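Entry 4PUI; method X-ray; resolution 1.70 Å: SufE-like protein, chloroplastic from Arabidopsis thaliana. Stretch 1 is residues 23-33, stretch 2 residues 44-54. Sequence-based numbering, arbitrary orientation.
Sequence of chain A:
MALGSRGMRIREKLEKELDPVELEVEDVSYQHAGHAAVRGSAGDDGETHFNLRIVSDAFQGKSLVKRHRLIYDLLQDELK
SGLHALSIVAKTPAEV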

# COMPACT_ATOMS: atom_id res chain seq x y z
N LEU A 23 8.06 -3.42 4.64
CA LEU A 23 6.85 -3.38 3.83
C LEU A 23 5.94 -4.56 4.13
O LEU A 23 6.37 -5.72 4.10
CB LEU A 23 7.20 -3.38 2.33
CG LEU A 23 6.01 -3.41 1.36
CD1 LEU A 23 5.11 -2.18 1.47
CD2 LEU A 23 6.54 -3.57 -0.08
N GLU A 24 4.68 -4.27 4.44
CA GLU A 24 3.69 -5.32 4.60
C GLU A 24 2.47 -5.01 3.75
O GLU A 24 1.95 -3.90 3.79
CB GLU A 24 3.26 -5.47 6.06
CG GLU A 24 2.17 -6.53 6.25
CD GLU A 24 1.74 -6.71 7.70
OE1 GLU A 24 2.25 -5.97 8.56
OE2 GLU A 24 0.90 -7.60 7.96
N VAL A 25 2.02 -5.99 2.98
CA VAL A 25 0.85 -5.86 2.12
C VAL A 25 -0.06 -6.99 2.53
O VAL A 25 0.24 -8.16 2.29
CB VAL A 25 1.23 -5.96 0.62
CG1 VAL A 25 -0.03 -5.98 -0.26
CG2 VAL A 25 2.16 -4.82 0.22
N GLU A 26 -1.17 -6.66 3.19
CA GLU A 26 -2.04 -7.68 3.74
C GLU A 26 -3.40 -7.61 3.06
O GLU A 26 -4.06 -6.57 3.08
CB GLU A 26 -2.21 -7.46 5.25
CG GLU A 26 -3.03 -8.52 5.95
CD GLU A 26 -3.42 -8.12 7.36
OE1 GLU A 26 -3.37 -6.91 7.67
OE2 GLU A 26 -3.79 -9.01 8.14
N ASP A 27 -3.80 -8.72 2.44
CA ASP A 27 -5.10 -8.81 1.79
C ASP A 27 -6.16 -9.05 2.86
O ASP A 27 -6.18 -10.09 3.50
CB ASP A 27 -5.08 -9.95 0.76
CG ASP A 27 -6.32 -10.00 -0.11
OD1 ASP A 27 -7.35 -9.42 0.27
OD2 ASP A 27 -6.26 -10.64 -1.19
N VAL A 28 -7.04 -8.07 3.06
CA VAL A 28 -8.13 -8.23 4.01
C VAL A 28 -9.51 -8.20 3.34
O VAL A 28 -10.52 -7.84 3.96
CB VAL A 28 -8.04 -7.19 5.16
CG1 VAL A 28 -6.80 -7.47 6.02
CG2 VAL A 28 -8.02 -5.77 4.60
N SER A 29 -9.55 -8.59 2.08
CA SER A 29 -10.81 -8.63 1.34
C SER A 29 -11.87 -9.48 2.02
O SER A 29 -13.06 -9.19 1.93
CB SER A 29 -10.58 -9.14 -0.08
OG SER A 29 -9.57 -8.39 -0.71
N TYR A 30 -11.43 -10.54 2.70
CA TYR A 30 -12.35 -11.42 3.42
C TYR A 30 -13.22 -10.68 4.46
O TYR A 30 -14.30 -11.14 4.81
CB TYR A 30 -11.57 -12.56 4.09
CG TYR A 30 -10.65 -12.12 5.22
CD1 TYR A 30 -11.11 -12.01 6.53
CD2 TYR A 30 -9.31 -11.81 4.97
CE1 TYR A 30 -10.28 -11.61 7.56
CE2 TYR A 30 -8.47 -11.41 6.00
CZ TYR A 30 -8.97 -11.31 7.29
OH TYR A 30 -8.14 -10.91 8.31
N GLN A 31 -12.73 -9.53 4.94
CA GLN A 31 -13.44 -8.74 5.95
C GLN A 31 -14.61 -7.95 5.36
O GLN A 31 -15.44 -7.41 6.09
CB GLN A 31 -12.47 -7.77 6.64
CG GLN A 31 -11.46 -8.46 7.53
CD GLN A 31 -10.35 -7.53 8.00
OE1 GLN A 31 -10.45 -6.31 7.87
NE2 GLN A 31 -9.28 -8.11 8.53
N HIS A 32 -14.68 -7.90 4.03
CA HIS A 32 -15.67 -7.09 3.35
C HIS A 32 -16.49 -7.93 2.38
O HIS A 32 -17.37 -7.43 1.69
CB HIS A 32 -14.98 -5.96 2.57
CG HIS A 32 -14.17 -5.04 3.44
ND1 HIS A 32 -14.61 -3.78 3.79
CD2 HIS A 32 -12.95 -5.19 4.01
CE1 HIS A 32 -13.70 -3.20 4.55
NE2 HIS A 32 -12.68 -4.03 4.70
N ALA A 33 -16.18 -9.22 2.34
CA ALA A 33 -16.79 -10.11 1.36
C ALA A 33 -16.69 -11.57 1.79
O ALA A 33 -17.45 -12.03 2.64
CB ALA A 33 -16.13 -9.91 -0.01
N ASP A 44 -11.38 -15.40 -5.05
CA ASP A 44 -10.55 -15.56 -3.87
C ASP A 44 -10.81 -14.42 -2.89
O ASP A 44 -9.93 -14.05 -2.11
CB ASP A 44 -9.07 -15.61 -4.24
CG ASP A 44 -8.56 -14.29 -4.80
OD1 ASP A 44 -9.37 -13.52 -5.35
OD2 ASP A 44 -7.34 -14.03 -4.67
N ASP A 45 -12.04 -13.90 -2.95
CA ASP A 45 -12.54 -12.69 -2.26
C ASP A 45 -12.40 -11.40 -3.06
O ASP A 45 -12.95 -10.37 -2.68
CB ASP A 45 -11.96 -12.50 -0.85
CG ASP A 45 -12.56 -13.46 0.16
OD1 ASP A 45 -13.77 -13.75 0.04
OD2 ASP A 45 -11.83 -13.92 1.05
N GLY A 46 -11.64 -11.44 -4.16
CA GLY A 46 -11.62 -10.31 -5.06
C GLY A 46 -10.42 -9.39 -5.03
O GLY A 46 -10.27 -8.56 -5.92
N GLU A 47 -9.56 -9.52 -4.02
CA GLU A 47 -8.46 -8.59 -3.83
C GLU A 47 -8.95 -7.15 -3.87
O GLU A 47 -8.43 -6.33 -4.61
CB GLU A 47 -7.34 -8.80 -4.87
CG GLU A 47 -6.77 -10.21 -4.89
CD GLU A 47 -5.44 -10.30 -5.62
OE1 GLU A 47 -5.46 -10.54 -6.83
OE2 GLU A 47 -4.39 -10.10 -4.97
N THR A 48 -9.95 -6.86 -3.04
CA THR A 48 -10.59 -5.55 -3.04
C THR A 48 -10.09 -4.66 -1.91
O THR A 48 -10.20 -3.44 -1.99
CB THR A 48 -12.11 -5.69 -2.88
OG1 THR A 48 -12.37 -6.45 -1.69
CG2 THR A 48 -12.71 -6.40 -4.07
N HIS A 49 -9.55 -5.26 -0.86
CA HIS A 49 -9.13 -4.51 0.32
C HIS A 49 -7.77 -4.98 0.83
O HIS A 49 -7.57 -6.17 1.05
CB HIS A 49 -10.16 -4.67 1.44
CG HIS A 49 -11.48 -4.05 1.13
ND1 HIS A 49 -12.37 -4.59 0.23
CD2 HIS A 49 -12.06 -2.92 1.60
CE1 HIS A 49 -13.44 -3.83 0.16
NE2 HIS A 49 -13.28 -2.80 0.97
N PHE A 50 -6.85 -4.04 1.01
CA PHE A 50 -5.55 -4.36 1.58
C PHE A 50 -5.20 -3.41 2.71
O PHE A 50 -5.61 -2.25 2.70
CB PHE A 50 -4.44 -4.27 0.52
CG PHE A 50 -4.53 -5.32 -0.55
CD1 PHE A 50 -5.39 -5.16 -1.62
CD2 PHE A 50 -3.75 -6.46 -0.47
CE1 PHE A 50 -5.48 -6.15 -2.61
CE2 PHE A 50 -3.82 -7.44 -1.45
CZ PHE A 50 -4.69 -7.28 -2.53
N ASN A 51 -4.45 -3.92 3.68
CA ASN A 51 -3.78 -3.08 4.66
C ASN A 51 -2.32 -2.97 4.24
O ASN A 51 -1.69 -3.98 3.96
CB ASN A 51 -3.84 -3.68 6.07
CG ASN A 51 -5.26 -3.75 6.63
OD1 ASN A 51 -6.11 -2.93 6.29
ND2 ASN A 51 -5.52 -4.73 7.49
N LEU A 52 -1.80 -1.75 4.20
CA LEU A 52 -0.40 -1.52 3.87
C LEU A 52 0.34 -0.89 5.06
O LEU A 52 -0.15 0.07 5.65
CB LEU A 52 -0.29 -0.55 2.70
CG LEU A 52 -1.04 -0.91 1.42
CD1 LEU A 52 -0.82 0.16 0.35
CD2 LEU A 52 -0.58 -2.26 0.91
N ARG A 53 1.51 -1.42 5.39
CA ARG A 53 2.40 -0.76 6.34
C ARG A 53 3.73 -0.55 5.63
O ARG A 53 4.37 -1.51 5.21
CB ARG A 53 2.60 -1.57 7.61
CG ARG A 53 3.49 -0.86 8.65
CD ARG A 53 3.76 -1.76 9.84
NE ARG A 53 4.54 -1.13 10.90
CZ ARG A 53 5.87 -1.13 10.94
NH1 ARG A 53 6.55 -1.70 9.96
NH2 ARG A 53 6.52 -0.55 11.95
N ILE A 54 4.11 0.71 5.47
CA ILE A 54 5.30 1.05 4.70
C ILE A 54 6.21 1.94 5.52
O ILE A 54 5.80 2.99 5.97
CB ILE A 54 4.93 1.83 3.43
CG1 ILE A 54 3.73 1.16 2.76
CG2 ILE A 54 6.14 1.97 2.46
CD1 ILE A 54 3.11 1.99 1.64
O HOH W 1 -4.00 -10.71 -2.56
O HOH W 2 -8.69 -11.48 -2.07
O HOH W 3 -8.21 -4.98 8.77

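Strands 23-27 and 49-54 run antiparallel, their N-to-C directions 162° apart, and the backbone supplies the main bonding. Two hydrogen-bonded pairs alternate with non-hydrogen-bonded ones. Glu24 N donates to Arg53 O (2.9 Å) and Arg53 N returns a bond to Glu24 O (3.0 Å); Glu26 N reaches Asn51 O at 2.8 Å, and Asn51 N reaches Glu26 O at 2.7 Å. Alongside these paired bonds, CA-H...O contacts such as Phe50 CA to Glu26 O (3.1 Å) add weaker support. Past the last bridge, Val28 N still donates to His49 O (2.8 Å).

Side chains alternate between the sheet's two faces. On one, Leu23 meets Ile54 and Val25 meets both Leu52 and Phe50; their hydrocarbon surfaces approach to 3.8 Å, for instance Val25 CG1 to Phe50 CD2, and the branched residues fill space without needing polar partners. Asp27 ends this face, its OD1 lying over one face of the Phe50 ring. Glu24, Arg53, Glu26 and Asn51 occupy the other face. Glu24 and Arg53 side chains meet near their bases, Glu24 CB to Arg53 CB 4.2 Å, whereas Asn51 ND2 donates to Glu26 OE1 at 3.1 Å, an amide serving a carboxylate.

Among the side-chain hydrogen bonds, Ser29, which begins a 3-10 segment just past the strand, suits its place because one short hydroxyl can both give and receive. Ser29 OG donates to Asp27 OD1 (2.6 Å) while accepting from Thr48 N (2.8 Å) and His49 N (3.1 Å), tying the start of the second strand to the first stretch. Asp27 OD1 also accepts from Ser29 N (3.0 Å). The like-charged Asp27 OD2 and Glu47 OE2 lie 4.3 Å apart, and water 1 donates to both, bridging the carboxylates.

Aromatic packing completes the contact. The His32 and His49 rings stack face to face, centroids 3.5 Å apart and planes at 9°; flat imidazoles permit this close overlap. His49 ND1 is also hydrogen-bonded to Thr48 OG1 (2.7 Å).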